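Local coordinates for protein glycoside hydrolase, GH17 family (Formosa sp. Hel1_33_131, PDB 6FCG) that probably hydrolyses internal beta-1,3-glucosidic linkages of the algal storage glucan laminarin, as an endo-laminarinase of a marine bacterium, at residues 125-129 and 130-134; 314-318 and 319-323; 329-332 and 333-337. All coordinates share one frame; numbering follows the deposited sequence.

Interaction 1 of 3, residues 125-129 and 130-134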
ATOM      1  N   CYS A 125     -28.086  12.972 -24.624  1.00 16.63           N
ATOM      2  CA  CYS A 125     -28.347  14.288 -24.087  1.00 17.46           C
ATOM      3  C   CYS A 125     -27.584  15.323 -24.880  1.00 17.35           C
ATOM      4  O   CYS A 125     -26.711  14.989 -25.676  1.00 16.43           O
ATOM      5  CB  CYS A 125     -27.891  14.358 -22.628  1.00 18.78           C
ATOM      6  SG  CYS A 125     -26.089  14.508 -22.325  1.00 20.42           S
ATOM      7  N   LYS A 126     -27.920  16.589 -24.658  1.00 19.43           N
ATOM      8  CA  LYS A 126     -27.281  17.692 -25.371  1.00 22.57           C
ATOM      9  C   LYS A 126     -25.757  17.734 -25.158  1.00 22.23           C
ATOM     10  O   LYS A 126     -25.284  17.661 -24.031  1.00 20.26           O
ATOM     11  CB  LYS A 126     -27.875  19.023 -24.953  1.00 26.76           C
ATOM     12  CG  LYS A 126     -27.380  20.203 -25.788  1.00 32.26           C
ATOM     13  CD  LYS A 126     -28.019  21.483 -25.289  1.00 35.57           C
ATOM     14  CE  LYS A 126     -27.759  22.637 -26.238  1.00 39.56           C
ATOM     15  NZ  LYS A 126     -27.729  23.902 -25.438  1.00 44.40           N
ATOM     16  N   ASN A 127     -25.026  17.859 -26.274  1.00 22.76           N
ATOM     17  CA  ASN A 127     -23.557  17.919 -26.306  1.00 22.57           C
ATOM     18  C   ASN A 127     -22.809  16.658 -25.934  1.00 20.75           C
ATOM     19  O   ASN A 127     -21.590  16.646 -25.912  1.00 20.17           O
ATOM     20  CB  ASN A 127     -22.985  19.119 -25.505  1.00 23.81           C
ATOM     21  CG  ASN A 127     -23.404  20.483 -26.046  1.00 25.30           C
ATOM     22  OD1 ASN A 127     -23.417  21.466 -25.304  1.00 29.82           O
ATOM     23  ND2 ASN A 127     -23.662  20.575 -27.338  1.00 26.31           N
ATOM     24  N   ALA A 128     -23.504  15.558 -25.749  1.00 20.32           N
ATOM     25  CA  ALA A 128     -22.827  14.272 -25.629  1.00 20.16           C
ATOM     26  C   ALA A 128     -21.808  14.039 -26.757  1.00 18.90           C
ATOM     27  O   ALA A 128     -22.039  14.378 -27.904  1.00 16.60           O
ATOM     28  CB  ALA A 128     -23.844  13.154 -25.639  1.00 21.46           C
ATOM     29  N   TRP A 129     -20.667  13.483 -26.377  1.00 19.40           N
ATOM     30  CA  TRP A 129     -19.575  13.151 -27.293  1.00 20.06           C
ATOM     31  C   TRP A 129     -18.955  14.373 -27.994  1.00 21.65           C
ATOM     32  O   TRP A 129     -18.310  14.192 -29.014  1.00 22.65           O
ATOM     33  CB  TRP A 129     -19.999  12.091 -28.323  1.00 19.01           C
ATOM     34  CG  TRP A 129     -20.903  11.042 -27.756  1.00 18.25           C
ATOM     35  CD1 TRP A 129     -22.215  10.826 -28.087  1.00 17.80           C
ATOM     36  CD2 TRP A 129     -20.602  10.135 -26.697  1.00 17.96           C
ATOM     37  NE1 TRP A 129     -22.732   9.820 -27.314  1.00 17.86           N
ATOM     38  CE2 TRP A 129     -21.755   9.370 -26.458  1.00 17.69           C
ATOM     39  CE3 TRP A 129     -19.458   9.886 -25.926  1.00 18.41           C
ATOM     40  CZ2 TRP A 129     -21.798   8.367 -25.479  1.00 17.00           C
ATOM     41  CZ3 TRP A 129     -19.501   8.874 -24.944  1.00 17.59           C
ATOM     42  CH2 TRP A 129     -20.668   8.138 -24.735  1.00 17.15           C
ATOM     43  N   THR A 130     -19.107  15.578 -27.430  1.00 22.01           N
ATOM     44  CA  THR A 130     -18.433  16.777 -27.926  1.00 23.12           C
ATOM     45  C   THR A 130     -17.554  17.328 -26.828  1.00 23.34           C
ATOM     46  O   THR A 130     -17.459  16.753 -25.769  1.00 24.78           O
ATOM     47  CB  THR A 130     -19.427  17.867 -28.313  1.00 23.54           C
ATOM     48  OG1 THR A 130     -19.980  18.427 -27.113  1.00 23.03           O
ATOM     49  CG2 THR A 130     -20.553  17.310 -29.176  1.00 23.18           C
ATOM     50  N   ASP A 131     -16.919  18.460 -27.084  1.00 26.38           N
ATOM     51  CA  ASP A 131     -16.138  19.182 -26.048  1.00 28.82           C
ATOM     52  C   ASP A 131     -16.923  20.380 -25.436  1.00 26.06           C
ATOM     53  O   ASP A 131     -16.339  21.231 -24.795  1.00 26.84           O
ATOM     54  CB  ASP A 131     -14.758  19.603 -26.610  1.00 30.42           C
ATOM     55  CG  ASP A 131     -14.852  20.599 -27.789  1.00 34.82           C
ATOM     56  OD1 ASP A 131     -15.962  21.098 -28.134  1.00 36.84           O
ATOM     57  OD2 ASP A 131     -13.789  20.890 -28.384  1.00 40.79           O
ATOM     58  N   GLN A 132     -18.230  20.420 -25.667  1.00 23.46           N
ATOM     59  CA  GLN A 132     -19.104  21.426 -25.116  1.00 24.70           C
ATOM     60  C   GLN A 132     -19.759  20.945 -23.797  1.00 23.03           C
ATOM     61  O   GLN A 132     -19.871  19.757 -23.568  1.00 20.81           O
ATOM     62  CB  GLN A 132     -20.213  21.789 -26.151  1.00 27.66           C
ATOM     63  CG  GLN A 132     -19.799  22.649 -27.352  1.00 29.34           C
ATOM     64  CD  GLN A 132     -18.875  23.800 -26.995  1.00 31.30           C
ATOM     65  OE1 GLN A 132     -19.313  24.788 -26.386  1.00 30.23           O
ATOM     66  NE2 GLN A 132     -17.589  23.674 -27.345  1.00 29.09           N
ATOM     67  N   PRO A 133     -20.224  21.873 -22.948  1.00 22.26           N
ATOM     68  CA  PRO A 133     -20.830  21.456 -21.682  1.00 22.83           C
ATOM     69  C   PRO A 133     -22.062  20.550 -21.832  1.00 22.89           C
ATOM     70  O   PRO A 133     -22.985  20.913 -22.547  1.00 23.83           O
ATOM     71  CB  PRO A 133     -21.250  22.780 -21.019  1.00 21.85           C
ATOM     72  CG  PRO A 133     -20.538  23.854 -21.758  1.00 21.57           C
ATOM     73  CD  PRO A 133     -20.186  23.336 -23.101  1.00 21.85           C
ATOM     74  N   LEU A 134     -22.075  19.403 -21.161  1.00 21.96           N
ATOM     75  CA  LEU A 134     -23.220  18.505 -21.206  1.00 22.37           C
ATOM     76  C   LEU A 134     -24.408  19.099 -20.475  1.00 23.61           C
ATOM     77  O   LEU A 134     -24.243  19.825 -19.485  1.00 23.15           O
ATOM     78  CB  LEU A 134     -22.895  17.175 -20.537  1.00 23.84           C
ATOM     79  CG  LEU A 134     -21.786  16.330 -21.125  1.00 23.72           C
ATOM     80  CD1 LEU A 134     -21.571  15.086 -20.291  1.00 24.30           C
ATOM     81  CD2 LEU A 134     -22.079  15.922 -22.538  1.00 23.87           C
TER
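T130 turns its side chain back to the carbonyl of N127, three residues earlier. Its CB stands 3.5 Å from N127 O, and CG2 lies 3.5 Å from A128 O. The hydroxyl does the gripping: OG1 donates to N127 O at 2.7 Å, in the carbonyl plane and on a lone pair. A first torsion of 73° sets OG1 between the backbone N and C of T130, where it can also accept from Q132 N (3.0 Å, 162°). N127 O takes a second bond from T130 N at 3.1 Å, this donor lying above the carbonyl plane. Q132 CB packs 3.4 Å from CG of N127, their amide planes almost perpendicular. With an alanine in place of N127 that amide is gone, which would probably open a gap beside Q132 and the P133 carbonyl. L134 CD2 lies 3.5 Å from A128 N. Beyond the segments, L134 O bonds to S283 of a second subunit, and H430 of that subunit stacks on W129. Two overlapping type II beta turns, C125 to A128 and N127 to T130, lead into an ST turn, within the beta-alpha loop that follows barrel strand 116-121.

Interaction 2 of 3, residues 314-318 and 319-323; sequences GYYGA and KGSKA
Y315 and S321 join the two arms of a compact loop made of consecutive type I beta turns, G314 to G317 and G317 to G320, in the beta-alpha connection between strand 301-305 and helix 326-342 of the GH17 TIM barrel. Backbone hydrogen bonds do most of the work. S321 N donates to Y315 O at 2.8 Å, and A323 N reaches Y316 O over the same length; Y316 O also receives the hydroxyl of T324. G317 O is gripped twice, by G320 N, which closes the second turn, and by K322 N (3.0 Å), the two donors arriving from opposite faces of the carbonyl plane. Lacking a side chain, G320 can bring its CA to 3.2 Å from Y315 O in a CA-H...O contact.

One water adds a bridge, donating to G314 O and accepting from K319 N, tying the start of the first turn to K319 in the second.

Aromatic contacts join the loop to helix 244-250. The CB of Y315 sits 4.0 Å above the centre of the Y316 ring, whose edge meets S321 OG near the ring plane; the same ring packs edge-to-face with H246, while Y315 stacks on H249. The S321 hydroxyl itself is hydrogen-bonded to T248 OG1.

K322 supplies a side-chain hydrogen bond between the arms. Its chain leaves CA on the far side from the first arm but bends at chi2 (-77°), which swings the ammonium back, and E418 offers it a long, weak ion pair besides. NZ ends 2.9 Å from A318 O, a hydrogen bond whose donor is tilted 18° from the carbonyl plane.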
ATOM      1  N   GLY A 314      -8.436  -5.302 -14.277  1.00 24.02           N
ATOM      2  CA  GLY A 314      -8.787  -4.261 -13.307  1.00 22.16           C
ATOM      3  C   GLY A 314      -9.503  -4.887 -12.123  1.00 20.98           C
ATOM      4  O   GLY A 314      -9.023  -5.882 -11.530  1.00 20.13           O
ATOM      5  N   TYR A 315     -10.675  -4.351 -11.837  1.00 21.01           N
ATOM      6  CA  TYR A 315     -11.407  -4.679 -10.626  1.00 22.66           C
ATOM      7  C   TYR A 315     -11.997  -6.074 -10.512  1.00 22.03           C
ATOM      8  O   TYR A 315     -12.235  -6.526  -9.391  1.00 22.79           O
ATOM      9  CB  TYR A 315     -12.595  -3.752 -10.445  1.00 23.89           C
ATOM     10  CG  TYR A 315     -12.289  -2.295 -10.309  1.00 26.33           C
ATOM     11  CD1 TYR A 315     -11.206  -1.835  -9.550  1.00 27.62           C
ATOM     12  CD2 TYR A 315     -13.131  -1.334 -10.919  1.00 29.35           C
ATOM     13  CE1 TYR A 315     -10.960  -0.458  -9.430  1.00 27.87           C
ATOM     14  CE2 TYR A 315     -12.894   0.041 -10.803  1.00 28.53           C
ATOM     15  CZ  TYR A 315     -11.817   0.470 -10.059  1.00 28.36           C
ATOM     16  OH  TYR A 315     -11.593   1.794  -9.950  1.00 26.96           O
ATOM     17  N   TYR A 316     -12.247  -6.741 -11.626  1.00 20.90           N
ATOM     18  CA  TYR A 316     -13.036  -7.969 -11.613  1.00 20.37           C
ATOM     19  C   TYR A 316     -12.238  -9.287 -11.758  1.00 20.84           C
ATOM     20  O   TYR A 316     -12.836 -10.369 -11.677  1.00 20.10           O
ATOM     21  CB  TYR A 316     -14.083  -7.888 -12.715  1.00 20.29           C
ATOM     22  CG  TYR A 316     -14.777  -6.551 -12.763  1.00 20.16           C
ATOM     23  CD1 TYR A 316     -15.687  -6.181 -11.763  1.00 19.79           C
ATOM     24  CD2 TYR A 316     -14.509  -5.642 -13.787  1.00 19.35           C
ATOM     25  CE1 TYR A 316     -16.321  -4.955 -11.797  1.00 20.20           C
ATOM     26  CE2 TYR A 316     -15.142  -4.426 -13.839  1.00 19.66           C
ATOM     27  CZ  TYR A 316     -16.037  -4.076 -12.839  1.00 21.30           C
ATOM     28  OH  TYR A 316     -16.656  -2.844 -12.909  1.00 23.31           O
ATOM     29  N   GLY A 317     -10.908  -9.204 -11.951  1.00 20.71           N
ATOM     30  CA  GLY A 317     -10.058 -10.396 -12.095  1.00 20.51           C
ATOM     31  C   GLY A 317      -9.129 -10.670 -10.912  1.00 21.06           C
ATOM     32  O   GLY A 317      -9.482 -10.448  -9.747  1.00 20.80           O
ATOM     33  N   ALA A 318      -7.939 -11.171 -11.213  1.00 21.02           N
ATOM     34  CA  ALA A 318      -6.924 -11.491 -10.182  1.00 21.99           C
ATOM     35  C   ALA A 318      -6.539 -10.313  -9.274  1.00 22.39           C
ATOM     36  O   ALA A 318      -6.224 -10.512  -8.127  1.00 20.23           O
ATOM     37  CB  ALA A 318      -5.667 -12.077 -10.846  1.00 21.50           C
ATOM     38  N   LYS A 319      -6.571  -9.089  -9.792  1.00 26.60           N
ATOM     39  CA  LYS A 319      -6.186  -7.905  -9.017  1.00 29.64           C
ATOM     40  C   LYS A 319      -7.354  -7.281  -8.264  1.00 28.25           C
ATOM     41  O   LYS A 319      -7.215  -6.194  -7.706  1.00 27.12           O
ATOM     42  CB  LYS A 319      -5.545  -6.843  -9.925  1.00 35.85           C
ATOM     43  CG  LYS A 319      -4.399  -7.333 -10.845  1.00 40.98           C
ATOM     44  CD  LYS A 319      -3.189  -6.409 -10.755  1.00 47.92           C
ATOM     45  CE  LYS A 319      -3.203  -5.288 -11.783  1.00 49.22           C
ATOM     46  NZ  LYS A 319      -1.835  -4.728 -11.947  1.00 51.58           N
ATOM     47  N   GLY A 320      -8.503  -7.956  -8.253  1.00 28.12           N
ATOM     48  CA  GLY A 320      -9.710  -7.464  -7.580  1.00 26.45           C
ATOM     49  C   GLY A 320     -10.593  -8.623  -7.137  1.00 24.21           C
ATOM     50  O   GLY A 320     -10.148  -9.485  -6.397  1.00 23.06           O
ATOM     51  N   SER A 321     -11.828  -8.660  -7.622  1.00 23.13           N
ATOM     52  CA  SER A 321     -12.881  -9.529  -7.058  1.00 22.32           C
ATOM     53  C   SER A 321     -12.830 -11.000  -7.438  1.00 21.97           C
ATOM     54  O   SER A 321     -13.629 -11.765  -6.935  1.00 20.99           O
ATOM     55  CB  SER A 321     -14.242  -8.983  -7.441  1.00 22.37           C
ATOM     56  OG  SER A 321     -14.559  -9.272  -8.796  1.00 22.60           O
ATOM     57  N   LYS A 322     -11.896 -11.404  -8.301  1.00 23.16           N
ATOM     58  CA  LYS A 322     -11.751 -12.827  -8.717  1.00 24.13           C
ATOM     59  C   LYS A 322     -12.992 -13.379  -9.444  1.00 24.01           C
ATOM     60  O   LYS A 322     -13.282 -14.572  -9.365  1.00 27.80           O
ATOM     61  CB  LYS A 322     -11.415 -13.751  -7.525  1.00 24.11           C
ATOM     62  CG  LYS A 322     -10.424 -13.227  -6.510  1.00 25.13           C
ATOM     63  CD  LYS A 322      -9.003 -13.310  -6.983  1.00 25.58           C
ATOM     64  CE  LYS A 322      -8.133 -13.100  -5.757  1.00 26.22           C
ATOM     65  NZ  LYS A 322      -6.806 -12.548  -6.074  1.00 27.30           N
ATOM     66  N   ALA A 323     -13.709 -12.519 -10.142  1.00 22.61           N
ATOM     67  CA  ALA A 323     -14.933 -12.917 -10.825  1.00 22.72           C
ATOM     68  C   ALA A 323     -14.687 -13.480 -12.220  1.00 21.58           C
ATOM     69  O   ALA A 323     -15.291 -14.468 -12.606  1.00 20.36           O
ATOM     70  CB  ALA A 323     -15.861 -11.723 -10.915  1.00 22.89           C
TER
HETATM   71  O   HOH W   1      -7.691  -8.103 -12.125  1.00 14.16           O

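Interaction 3 of 3, residues 329-332 and 333-337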
ATOM      1  N   GLU A 329     -17.985 -17.681 -16.121  1.00 25.41           N
ATOM      2  CA  GLU A 329     -18.839 -17.180 -17.202  1.00 26.03           C
ATOM      3  C   GLU A 329     -19.847 -18.238 -17.637  1.00 26.25           C
ATOM      4  O   GLU A 329     -21.041 -17.941 -17.805  1.00 28.43           O
ATOM      5  CB  GLU A 329     -18.021 -16.741 -18.423  1.00 26.00           C
ATOM      6  CG  GLU A 329     -18.890 -16.276 -19.579  1.00 26.18           C
ATOM      7  CD  GLU A 329     -18.119 -16.044 -20.844  1.00 28.50           C
ATOM      8  OE1 GLU A 329     -18.416 -14.998 -21.404  1.00 30.99           O
ATOM      9  OE2 GLU A 329     -17.263 -16.878 -21.297  1.00 31.62           O
ATOM     10  N   ALA A 330     -19.364 -19.450 -17.838  1.00 25.22           N
ATOM     11  CA  ALA A 330     -20.235 -20.555 -18.209  1.00 25.61           C
ATOM     12  C   ALA A 330     -21.305 -20.830 -17.147  1.00 25.79           C
ATOM     13  O   ALA A 330     -22.483 -21.009 -17.473  1.00 26.10           O
ATOM     14  CB  ALA A 330     -19.419 -21.809 -18.472  1.00 25.30           C
ATOM     15  N   ILE A 331     -20.903 -20.856 -15.884  1.00 26.47           N
ATOM     16  CA  ILE A 331     -21.865 -21.051 -14.810  1.00 27.39           C
ATOM     17  C   ILE A 331     -22.945 -19.952 -14.822  1.00 25.95           C
ATOM     18  O   ILE A 331     -24.140 -20.240 -14.723  1.00 26.95           O
ATOM     19  CB  ILE A 331     -21.180 -21.121 -13.439  1.00 28.68           C
ATOM     20  CG1 ILE A 331     -20.364 -22.407 -13.343  1.00 28.23           C
ATOM     21  CG2 ILE A 331     -22.224 -21.087 -12.315  1.00 29.09           C
ATOM     22  CD1 ILE A 331     -19.368 -22.412 -12.202  1.00 28.54           C
ATOM     23  N   PHE A 332     -22.526 -18.706 -14.984  1.00 24.27           N
ATOM     24  CA  PHE A 332     -23.465 -17.597 -15.009  1.00 23.12           C
ATOM     25  C   PHE A 332     -24.409 -17.693 -16.208  1.00 22.89           C
ATOM     26  O   PHE A 332     -25.623 -17.573 -16.035  1.00 21.79           O
ATOM     27  CB  PHE A 332     -22.731 -16.250 -14.996  1.00 21.53           C
ATOM     28  CG  PHE A 332     -23.645 -15.066 -14.841  1.00 20.59           C
ATOM     29  CD1 PHE A 332     -24.253 -14.808 -13.623  1.00 20.61           C
ATOM     30  CD2 PHE A 332     -23.899 -14.215 -15.910  1.00 20.61           C
ATOM     31  CE1 PHE A 332     -25.098 -13.722 -13.467  1.00 19.99           C
ATOM     32  CE2 PHE A 332     -24.730 -13.120 -15.757  1.00 20.86           C
ATOM     33  CZ  PHE A 332     -25.335 -12.874 -14.535  1.00 20.27           C
ATOM     34  N   TYR A 333     -23.841 -17.915 -17.395  1.00 22.50           N
ATOM     35  CA  TYR A 333     -24.616 -18.035 -18.625  1.00 23.70           C
ATOM     36  C   TYR A 333     -25.732 -19.083 -18.487  1.00 24.73           C
ATOM     37  O   TYR A 333     -26.889 -18.804 -18.812  1.00 24.46           O
ATOM     38  CB  TYR A 333     -23.717 -18.420 -19.809  1.00 23.79           C
ATOM     39  CG  TYR A 333     -24.462 -18.583 -21.104  1.00 23.92           C
ATOM     40  CD1 TYR A 333     -24.908 -17.479 -21.816  1.00 23.37           C
ATOM     41  CD2 TYR A 333     -24.697 -19.848 -21.631  1.00 25.14           C
ATOM     42  CE1 TYR A 333     -25.578 -17.625 -23.024  1.00 24.43           C
ATOM     43  CE2 TYR A 333     -25.365 -20.015 -22.838  1.00 26.05           C
ATOM     44  CZ  TYR A 333     -25.811 -18.907 -23.532  1.00 25.78           C
ATOM     45  OH  TYR A 333     -26.478 -19.138 -24.711  1.00 24.56           O
ATOM     46  N   ASN A 334     -25.376 -20.269 -17.990  1.00 24.39           N
ATOM     47  CA  ASN A 334     -26.332 -21.369 -17.810  1.00 24.59           C
ATOM     48  C   ASN A 334     -27.380 -21.104 -16.747  1.00 24.99           C
ATOM     49  O   ASN A 334     -28.553 -21.440 -16.953  1.00 26.31           O
ATOM     50  CB  ASN A 334     -25.615 -22.689 -17.511  1.00 24.96           C
ATOM     51  CG  ASN A 334     -24.781 -23.166 -18.681  1.00 24.83           C
ATOM     52  OD1 ASN A 334     -25.136 -22.986 -19.850  1.00 28.21           O
ATOM     53  ND2 ASN A 334     -23.677 -23.781 -18.380  1.00 25.25           N
ATOM     54  N   HIS A 335     -26.985 -20.472 -15.642  1.00 25.81           N
ATOM     55  CA  HIS A 335     -27.963 -20.073 -14.620  1.00 27.42           C
ATOM     56  C   HIS A 335     -28.969 -19.075 -15.177  1.00 25.79           C
ATOM     57  O   HIS A 335     -30.159 -19.152 -14.863  1.00 26.03           O
ATOM     58  CB  HIS A 335     -27.306 -19.457 -13.378  1.00 29.71           C
ATOM     59  CG  HIS A 335     -26.785 -20.439 -12.371  1.00 34.87           C
ATOM     60  ND1 HIS A 335     -27.298 -21.710 -12.186  1.00 37.39           N
ATOM     61  CD2 HIS A 335     -25.816 -20.297 -11.437  1.00 37.79           C
ATOM     62  CE1 HIS A 335     -26.638 -22.318 -11.212  1.00 37.41           C
ATOM     63  NE2 HIS A 335     -25.736 -21.481 -10.740  1.00 37.44           N
ATOM     64  N   ILE A 336     -28.485 -18.121 -15.986  1.00 25.79           N
ATOM     65  CA  ILE A 336     -29.342 -17.051 -16.539  1.00 23.89           C
ATOM     66  C   ILE A 336     -30.303 -17.672 -17.555  1.00 23.97           C
ATOM     67  O   ILE A 336     -31.463 -17.299 -17.597  1.00 22.74           O
ATOM     68  CB  ILE A 336     -28.503 -15.882 -17.134  1.00 22.81           C
ATOM     69  CG1 ILE A 336     -27.781 -15.114 -16.027  1.00 22.75           C
ATOM     70  CG2 ILE A 336     -29.359 -14.916 -17.941  1.00 22.24           C
ATOM     71  CD1 ILE A 336     -28.665 -14.396 -15.015  1.00 22.57           C
ATOM     72  N   ARG A 337     -29.808 -18.623 -18.356  1.00 24.05           N
ATOM     73  CA  ARG A 337     -30.640 -19.344 -19.301  1.00 24.61           C
ATOM     74  C   ARG A 337     -31.736 -20.130 -18.585  1.00 27.52           C
ATOM     75  O   ARG A 337     -32.916 -20.018 -18.960  1.00 27.16           O
ATOM     76  CB  ARG A 337     -29.800 -20.246 -20.211  1.00 22.26           C
ATOM     77  CG  ARG A 337     -28.986 -19.505 -21.273  1.00 21.54           C
ATOM     78  CD  ARG A 337     -29.830 -18.728 -22.279  1.00 20.36           C
ATOM     79  NE  ARG A 337     -28.967 -18.245 -23.358  1.00 19.95           N
ATOM     80  CZ  ARG A 337     -29.213 -17.205 -24.161  1.00 19.12           C
ATOM     81  NH1 ARG A 337     -28.328 -16.933 -25.106  1.00 19.45           N
ATOM     82  NH2 ARG A 337     -30.315 -16.468 -24.094  1.00 18.79           N
TER
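I336 lays its CG1 over one face of the F332 ring, 3.7 Å from the ring centroid and 17° off the normal, a CH-pi contact displaced toward the CZ rim; I336 CD1 follows 3.7 Å from F332 CZ. F332 holds its CG anti to the backbone N (chi1 -173°), which leans the ring along the helix toward I336. One step back, I331 and H335 run side by side in the same direction, I331 CG2 meeting CD2 of the imidazole at 3.8 Å. Within each pair the partners are one turn apart on helix 326-342, the alpha-helix following strand 301-305 in the TIM barrel, and regular i to i+4 bonds set their spacing, as from I336 N to F332 O at 2.9 Å. Y333 and R337 make a similar pair: R337 CG rests over a face of the phenol, and the guanidinium turns its edge to Y333 OH, with NH1 donating at 2.9 Å in its own plane and NE adding a weak bond. Farther out, W308 meets the F332 ring, M274 of helix 266-294 packs on both I331 and F332, and Y349 meets Y333 edge-to-face. R337 NH2 donates to A51 O, on barrel strand 50-53.

Interactions 2 and 3 are neighbours along one beta-alpha unit: the double turn of 314-323 leads into the helix carrying 329-337, and their nearest atoms come to about 5 Å without touching, their centres 19 Å apart. W308 connects them, bonding to A323 O in one and meeting the F332 ring in the other. Interaction 1 belongs to another sector of the barrel, its nearest atoms about 17 Å from interaction 2 and about 23 Å from interaction 3, with interaction 3 beyond the centre of the chain. Interactions 1 and 2 both lie in loops following barrel strands, the side where TIM-barrel hydrolases usually build their catalytic cleft, whereas interaction 3 belongs to the surrounding helical layer.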